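Local structure of aspartate--tRNA(Asp/Asn) ligase (Sulfolobus tokodaii, 1WYD) at residues F6-T11 and A81-E86; E62-S67 and S96-P101; S187-K192 and D227-F232. The protein catalyses the ATP-dependent attachment of L-aspartate to tRNA(Asp) and probably also to tRNA(Asn), working as a homodimeric class II aminoacyl-tRNA synthetase. All coordinates share one frame; numbering follows the deposited sequence.

Interaction 1 (F6-T11 and A81-E86); sequences FIADVT and APRGIE
V10 and I85 make the apolar part of this contact, their side chains crossing at about a right angle. The closest approach is from V10 CG1 to I85 CD1, 3.7 Å, and V10 CB lies 3.9 Å from the same methyl, so the tip of the isoleucine meets the branch point of the valine as well as one of its arms. With CG1 anti to the backbone N (chi1 -170°), it is this arm of V10 that meets the isoleucine. The other branch of I85 works separately: CG2 packs 4.0 Å from T11 C, against the backbone, while the T11 side chain starts off away from the strand. Both V10 and I85 also touch W21 of strand 18-31 and V75 of strand 68-77.

The second kind of contact is made by the arginine. R83 bends at chi3 (-92°), and its guanidinium comes up to the 3-10 turn 7-9. A8 CB lies over one face of the group, 4.1 Å from R83 NH1. I7 CG2 approaches R83 NH2 obliquely, at 3.9 Å. These are van der Waals distances, and the polar end of R83 is engaged elsewhere, NH2 being hydrogen-bonded to L45 O.

No hydrogen bond joins the two segments; each is braced by bonds of its own. D9 N donates to F6 O (2.8 Å), and in return F6 N reaches D9 OD1 at 3.1 Å, arriving from above the carboxylate plane, 61° out of it. In the other segment I85 N bonds to P82 O at 2.9 Å, closing the bend that leads into strand 85-89.

The N-terminal 3-10 turn and the residues after it thus lie against R83 and the start of strand 85-89, which pairs in parallel with strand 44-50, the pairing that closes the five-stranded barrel of an OB-fold.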
# COMPACT_ATOMS: atom_id res chain seq x y z
N PHE B 6 23.64 13.08 -9.94
CA PHE B 6 22.99 12.17 -10.86
C PHE B 6 23.25 12.67 -12.27
O PHE B 6 23.36 13.87 -12.50
CB PHE B 6 21.50 12.17 -10.61
CG PHE B 6 21.10 11.36 -9.42
CD1 PHE B 6 20.87 11.98 -8.19
CD2 PHE B 6 20.93 9.97 -9.53
CE1 PHE B 6 20.49 11.24 -7.06
CE2 PHE B 6 20.55 9.21 -8.40
CZ PHE B 6 20.32 9.86 -7.17
N ILE B 7 23.31 11.75 -13.23
CA ILE B 7 23.70 12.10 -14.59
C ILE B 7 22.88 13.29 -15.09
O ILE B 7 23.44 14.27 -15.58
CB ILE B 7 23.58 10.88 -15.52
CG1 ILE B 7 24.73 9.89 -15.25
CG2 ILE B 7 23.51 11.30 -17.00
CD1 ILE B 7 24.35 8.43 -15.49
N ALA B 8 21.57 13.19 -14.93
CA ALA B 8 20.62 14.17 -15.41
C ALA B 8 20.75 15.57 -14.74
O ALA B 8 20.25 16.55 -15.27
CB ALA B 8 19.19 13.62 -15.24
N ASP B 9 21.42 15.62 -13.59
CA ASP B 9 21.67 16.86 -12.84
C ASP B 9 22.62 17.85 -13.54
O ASP B 9 22.64 19.05 -13.20
CB ASP B 9 22.33 16.52 -11.50
CG ASP B 9 21.37 15.92 -10.50
OD1 ASP B 9 21.85 15.54 -9.41
OD2 ASP B 9 20.15 15.81 -10.69
N VAL B 10 23.44 17.33 -14.46
CA VAL B 10 24.50 18.08 -15.14
C VAL B 10 24.00 18.76 -16.44
O VAL B 10 23.37 18.11 -17.28
CB VAL B 10 25.71 17.14 -15.46
CG1 VAL B 10 26.91 17.93 -15.94
CG2 VAL B 10 26.09 16.29 -14.24
N THR B 11 24.26 20.06 -16.57
CA THR B 11 23.90 20.84 -17.77
C THR B 11 25.17 21.42 -18.42
O THR B 11 26.21 21.48 -17.75
CB THR B 11 22.97 22.02 -17.43
OG1 THR B 11 23.51 22.75 -16.33
CG2 THR B 11 21.61 21.54 -16.94
N ALA B 81 26.86 15.49 -27.90
CA ALA B 81 26.78 14.52 -26.81
C ALA B 81 25.43 14.61 -26.07
O ALA B 81 24.76 15.64 -26.16
CB ALA B 81 27.94 14.75 -25.85
N PRO B 82 25.06 13.56 -25.31
CA PRO B 82 23.75 13.49 -24.65
C PRO B 82 23.48 14.69 -23.75
O PRO B 82 24.37 15.06 -22.95
CB PRO B 82 23.85 12.23 -23.78
CG PRO B 82 24.89 11.42 -24.42
CD PRO B 82 25.88 12.37 -24.99
N ARG B 83 22.29 15.29 -23.87
CA ARG B 83 21.94 16.47 -23.08
C ARG B 83 22.99 17.57 -23.19
O ARG B 83 23.07 18.46 -22.34
CB ARG B 83 21.80 16.11 -21.61
CG ARG B 83 20.49 15.50 -21.16
CD ARG B 83 20.59 14.96 -19.72
NE ARG B 83 20.97 13.55 -19.74
CZ ARG B 83 20.12 12.55 -19.54
NH1 ARG B 83 18.84 12.81 -19.27
NH2 ARG B 83 20.56 11.30 -19.59
N GLY B 84 23.83 17.48 -24.22
CA GLY B 84 24.88 18.45 -24.45
C GLY B 84 26.17 18.30 -23.66
O GLY B 84 27.03 19.19 -23.72
N ILE B 85 26.34 17.19 -22.94
CA ILE B 85 27.57 16.97 -22.17
C ILE B 85 28.13 15.56 -22.19
O ILE B 85 27.51 14.60 -22.67
CB ILE B 85 27.41 17.41 -20.69
CG1 ILE B 85 26.21 16.71 -20.05
CG2 ILE B 85 27.40 18.94 -20.56
CD1 ILE B 85 26.61 15.75 -18.95
N GLU B 86 29.34 15.47 -21.63
CA GLU B 86 30.04 14.24 -21.37
C GLU B 86 31.03 14.48 -20.23
O GLU B 86 31.47 15.61 -20.00
CB GLU B 86 30.77 13.72 -22.63
CG GLU B 86 31.32 14.80 -23.55
CD GLU B 86 32.35 14.27 -24.53
OE1 GLU B 86 32.00 13.44 -25.41
OE2 GLU B 86 33.53 14.69 -24.41

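Interaction 2 (E62-S67 and S96-P101)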
# COMPACT_ATOMS: atom_id res chain seq x y z
N GLU B 62 39.23 -3.17 -17.97
CA GLU B 62 38.80 -4.44 -17.38
C GLU B 62 37.29 -4.46 -17.08
O GLU B 62 36.74 -5.50 -16.70
CB GLU B 62 39.66 -4.79 -16.17
CG GLU B 62 39.41 -3.94 -14.94
CD GLU B 62 40.34 -4.33 -13.78
OE1 GLU B 62 41.54 -3.94 -13.84
OE2 GLU B 62 39.86 -5.03 -12.84
N LEU B 63 36.65 -3.31 -17.30
CA LEU B 63 35.22 -3.09 -17.08
C LEU B 63 34.33 -3.90 -18.02
O LEU B 63 34.67 -4.15 -19.19
CB LEU B 63 34.91 -1.60 -17.25
CG LEU B 63 35.45 -0.60 -16.24
CD1 LEU B 63 34.90 0.79 -16.55
CD2 LEU B 63 35.10 -1.01 -14.80
N THR B 64 33.17 -4.29 -17.53
CA THR B 64 32.26 -5.16 -18.26
C THR B 64 30.91 -4.61 -18.05
O THR B 64 30.68 -3.92 -17.06
CB THR B 64 32.31 -6.57 -17.67
OG1 THR B 64 31.91 -6.52 -16.28
CG2 THR B 64 33.76 -7.04 -17.64
N GLN B 65 29.98 -4.93 -18.95
CA GLN B 65 28.63 -4.40 -18.85
C GLN B 65 27.97 -4.88 -17.57
O GLN B 65 28.16 -6.04 -17.13
CB GLN B 65 27.81 -4.77 -20.08
CG GLN B 65 28.39 -4.24 -21.38
CD GLN B 65 27.50 -4.62 -22.56
OE1 GLN B 65 26.47 -3.99 -22.80
NE2 GLN B 65 27.89 -5.64 -23.30
N GLU B 66 27.22 -3.97 -16.96
CA GLU B 66 26.49 -4.12 -15.68
C GLU B 66 27.33 -4.08 -14.40
O GLU B 66 26.78 -4.14 -13.31
CB GLU B 66 25.49 -5.30 -15.69
CG GLU B 66 24.26 -5.15 -16.59
CD GLU B 66 23.60 -3.76 -16.58
OE1 GLU B 66 23.68 -3.08 -17.62
OE2 GLU B 66 22.99 -3.35 -15.56
N SER B 67 28.65 -3.95 -14.52
CA SER B 67 29.46 -3.57 -13.36
C SER B 67 29.07 -2.21 -12.81
O SER B 67 28.63 -1.30 -13.56
CB SER B 67 30.92 -3.53 -13.72
OG SER B 67 31.31 -4.76 -14.28
N SER B 96 31.48 -3.04 -7.79
CA SER B 96 30.96 -4.39 -7.91
C SER B 96 31.10 -4.84 -9.39
O SER B 96 30.48 -4.26 -10.31
CB SER B 96 29.50 -4.40 -7.43
OG SER B 96 28.94 -5.70 -7.47
N LYS B 97 31.94 -5.85 -9.61
CA LYS B 97 32.27 -6.34 -10.94
C LYS B 97 31.22 -7.37 -11.33
O LYS B 97 30.76 -8.12 -10.50
CB LYS B 97 33.67 -6.94 -10.92
CG LYS B 97 34.38 -7.10 -12.28
CD LYS B 97 35.36 -8.32 -12.30
CE LYS B 97 36.65 -8.05 -11.47
NZ LYS B 97 37.77 -9.00 -11.78
N ALA B 98 30.80 -7.38 -12.59
CA ALA B 98 29.83 -8.35 -13.07
C ALA B 98 30.50 -9.44 -13.91
O ALA B 98 31.36 -9.15 -14.73
CB ALA B 98 28.75 -7.66 -13.88
N LYS B 99 30.11 -10.69 -13.69
CA LYS B 99 30.47 -11.78 -14.59
C LYS B 99 30.14 -11.44 -16.05
O LYS B 99 29.21 -10.66 -16.35
CB LYS B 99 29.78 -13.09 -14.17
CG LYS B 99 30.19 -13.61 -12.81
CD LYS B 99 30.34 -15.14 -12.83
CE LYS B 99 30.38 -15.74 -11.42
NZ LYS B 99 31.54 -15.27 -10.58
N ALA B 100 30.91 -12.02 -16.96
CA ALA B 100 30.76 -11.77 -18.38
C ALA B 100 30.87 -13.12 -19.07
O ALA B 100 31.59 -13.98 -18.57
CB ALA B 100 31.86 -10.85 -18.85
N PRO B 101 30.15 -13.32 -20.17
CA PRO B 101 29.23 -12.32 -20.72
C PRO B 101 27.91 -12.36 -19.97
O PRO B 101 27.67 -13.28 -19.17
CB PRO B 101 29.00 -12.83 -22.14
CG PRO B 101 29.01 -14.33 -21.96
CD PRO B 101 30.16 -14.54 -20.99
O HOH W 1 29.45 -8.60 -17.79
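S67 and T64 direct their hydroxyls at the backbone of A98. A98 N donates to S67 OG at 3.2 Å, with an N-H...O angle of 158°, a fairly straight bond. T64 OG1 sits 2.7 Å from S67 OG and 3.1 Å from A98 O, close enough for either, and the direction of its proton is not settled. S67 OG reaches this position by standing beside its own backbone N, anti to the carbonyl carbon (chi1 -55°). An alanine in place of this serine would remove OG, probably leaving A98 N without its acceptor and T64 OG1 without its closest polar neighbour.

Further out, a water donates to Q65 O (2.9 Å) and to K99 O, tying the two backbones together beyond the hydroxyls. At the other end S67 CA approaches S96 O at 3.3 Å, a CA-H...O contact bent to 123° at the hydrogen.

Packing centres on A98, whose CB points into the turn and lies 3.7 Å from Q65 O and 3.8 Å from S67 N. The T64 methyl CG2 only grazes A100 CB, at 4.4 Å. E66 turns its carboxylate elsewhere, forming salt bridges with R40 and R126. The second subunit is close by: S96 OG bonds to its M391 O, and A98 packs on its Y389.

The geometry is that of a type II beta turn, T64 to S67, at the entrance to strand 68-77 of the OB-fold, clasping the chain that leads from that fold toward the catalytic domain, beside the dimer interface.

Interaction 3 (S187-K192 and D227-F232)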
# COMPACT_ATOMS: atom_id res chain seq x y z
N SER B 187 -10.11 -10.00 -2.29
CA SER B 187 -10.47 -8.59 -2.39
C SER B 187 -10.76 -8.17 -0.97
O SER B 187 -11.03 -9.03 -0.15
CB SER B 187 -11.68 -8.44 -3.29
OG SER B 187 -12.86 -8.14 -2.56
N PRO B 188 -10.66 -6.89 -0.64
CA PRO B 188 -10.98 -6.47 0.72
C PRO B 188 -12.49 -6.35 0.97
O PRO B 188 -12.86 -6.00 2.11
CB PRO B 188 -10.27 -5.13 0.85
CG PRO B 188 -10.17 -4.63 -0.50
CD PRO B 188 -10.25 -5.75 -1.47
N GLN B 189 -13.31 -6.67 -0.06
CA GLN B 189 -14.77 -6.45 -0.10
C GLN B 189 -15.51 -6.23 1.23
O GLN B 189 -16.00 -5.13 1.49
CB GLN B 189 -15.48 -7.53 -0.91
CG GLN B 189 -16.92 -7.17 -1.29
CD GLN B 189 -16.99 -5.84 -2.05
OE1 GLN B 189 -16.31 -5.68 -3.06
NE2 GLN B 189 -17.81 -4.88 -1.56
N LEU B 190 -15.65 -7.28 2.03
CA LEU B 190 -16.40 -7.19 3.27
C LEU B 190 -15.79 -6.17 4.22
O LEU B 190 -16.52 -5.38 4.82
CB LEU B 190 -16.48 -8.57 3.97
CG LEU B 190 -16.93 -8.55 5.45
CD1 LEU B 190 -18.41 -8.17 5.60
CD2 LEU B 190 -16.67 -9.92 6.14
N TYR B 191 -14.46 -6.17 4.33
CA TYR B 191 -13.78 -5.34 5.32
C TYR B 191 -13.87 -3.85 5.02
O TYR B 191 -13.99 -3.04 5.96
CB TYR B 191 -12.37 -5.82 5.54
CG TYR B 191 -12.35 -7.21 6.18
CD1 TYR B 191 -12.23 -8.37 5.40
CD2 TYR B 191 -12.50 -7.37 7.57
CE1 TYR B 191 -12.23 -9.65 5.98
CE2 TYR B 191 -12.51 -8.64 8.15
CZ TYR B 191 -12.38 -9.78 7.35
OH TYR B 191 -12.39 -11.05 7.90
N LYS B 192 -13.84 -3.48 3.74
CA LYS B 192 -13.86 -2.07 3.37
C LYS B 192 -15.27 -1.53 3.53
O LYS B 192 -15.46 -0.38 3.91
CB LYS B 192 -13.27 -1.84 1.96
CG LYS B 192 -14.06 -2.43 0.84
CD LYS B 192 -13.33 -2.34 -0.48
CE LYS B 192 -14.31 -2.68 -1.62
NZ LYS B 192 -13.73 -2.63 -2.97
N ASP B 227 -8.80 -0.25 -4.14
CA ASP B 227 -10.19 -0.34 -3.65
C ASP B 227 -10.64 0.89 -2.93
O ASP B 227 -9.86 1.52 -2.17
CB ASP B 227 -10.36 -1.53 -2.69
CG ASP B 227 -10.47 -2.83 -3.43
OD1 ASP B 227 -11.59 -3.18 -3.90
OD2 ASP B 227 -9.49 -3.55 -3.61
N VAL B 228 -11.92 1.18 -3.09
CA VAL B 228 -12.52 2.40 -2.58
C VAL B 228 -13.92 2.11 -2.17
O VAL B 228 -14.65 1.46 -2.91
CB VAL B 228 -12.49 3.46 -3.67
CG1 VAL B 228 -13.34 4.68 -3.31
CG2 VAL B 228 -11.04 3.83 -3.97
N GLU B 229 -14.32 2.57 -1.00
CA GLU B 229 -15.65 2.30 -0.49
C GLU B 229 -16.13 3.61 0.12
O GLU B 229 -15.39 4.25 0.85
CB GLU B 229 -15.62 1.14 0.55
CG GLU B 229 -16.95 0.39 0.73
CD GLU B 229 -17.46 -0.33 -0.54
OE1 GLU B 229 -18.67 -0.59 -0.65
OE2 GLU B 229 -16.65 -0.68 -1.43
N MET B 230 -17.34 4.03 -0.23
CA MET B 230 -17.82 5.36 0.10
C MET B 230 -19.22 5.30 0.70
O MET B 230 -20.17 4.90 0.05
CB MET B 230 -17.76 6.26 -1.14
CG MET B 230 -18.01 7.72 -0.89
SD MET B 230 -18.20 8.78 -2.43
CE MET B 230 -17.53 10.21 -1.81
N ALA B 231 -19.34 5.63 1.99
CA ALA B 231 -20.66 5.72 2.61
C ALA B 231 -21.44 6.95 2.12
O ALA B 231 -20.83 7.98 1.76
CB ALA B 231 -20.57 5.67 4.13
N PHE B 232 -22.77 6.78 2.08
CA PHE B 232 -23.74 7.77 1.58
C PHE B 232 -23.45 8.13 0.14
O PHE B 232 -23.33 9.29 -0.22
CB PHE B 232 -23.84 9.01 2.49
CG PHE B 232 -24.10 8.67 3.93
CD1 PHE B 232 -23.06 8.68 4.86
CD2 PHE B 232 -25.37 8.30 4.35
CE1 PHE B 232 -23.30 8.33 6.20
CE2 PHE B 232 -25.61 7.96 5.68
CZ PHE B 232 -24.58 7.98 6.61
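K192 runs out from its helix between D227 and E229, crossing the side chain of each at about a right angle. Its CG lies between the backbone N and the carbonyl carbon (chi1 66°), and beyond CG the chain is fully extended. The amino group forms a salt bridge with D227: NZ is modelled 2.4 Å from OD1, a length too short to be taken literally, although the pairing is clear. The link to E229 is longer, with NZ 3.8 Å from OE2. That oxygen lies closer to the carbon before the amine, 3.1 Å from K192 CE, so the carboxylate oxygen sits against the last methylene as much as the amine.

The root of the E229 side chain rests on the helix backbone, CG 3.6 Å from K192 O, and the bend at chi2 (62°) then sets the direction of CD. Its carboxylate has a second charged partner, OE2 forming a salt bridge with R359, a residue predicted to bind L-aspartate. K192 NZ also makes a weak hydrogen bond to F397 O.

D227 and P188 meet tip to tip. D227 OD2 lies 3.2 Å from P188 CD and 3.4 Å from P188 CG, so the proline ring borders the oxygen that does not face the lysine; S225 OG hydrogen-bonds to it. Just before the proline, S187 OG accepts from Q189 N at 2.9 Å, a capping bond (156° at the hydrogen) at the turn into the helix.

The buried K192, D227 and E229 form a salt-bridge network joining helix 189-199, whose first residues are the predicted aspartate-binding region, to strand 222-231. That strand pairs antiparallel with 201-209, and R210 follows the latter, an arrangement that fits motif 2 in the active-site sheet of class II synthetases.

Overall arrangement
Interaction 3 is fully buried in the catalytic domain and relies on charge, whereas interactions 1 and 2 are partly buried contacts of the OB-fold. Those two share a frame: strand 68-77 starts directly after the turn of interaction 2, and its far part backs interaction 1. Their centres are 24 Å apart, and their segments alternate along the chain. Their chemistry differs, interaction 1 using methyl groups and the flank of an arginine, interaction 2 hydroxyls, backbone and a water. Interaction 3 lies 47 and 49 Å from them, centre to centre, across the chain's centre. Interactions 2 and 3 both reach the second subunit, interaction 3 mainly through Y191; in interaction 1 F6 alone does so.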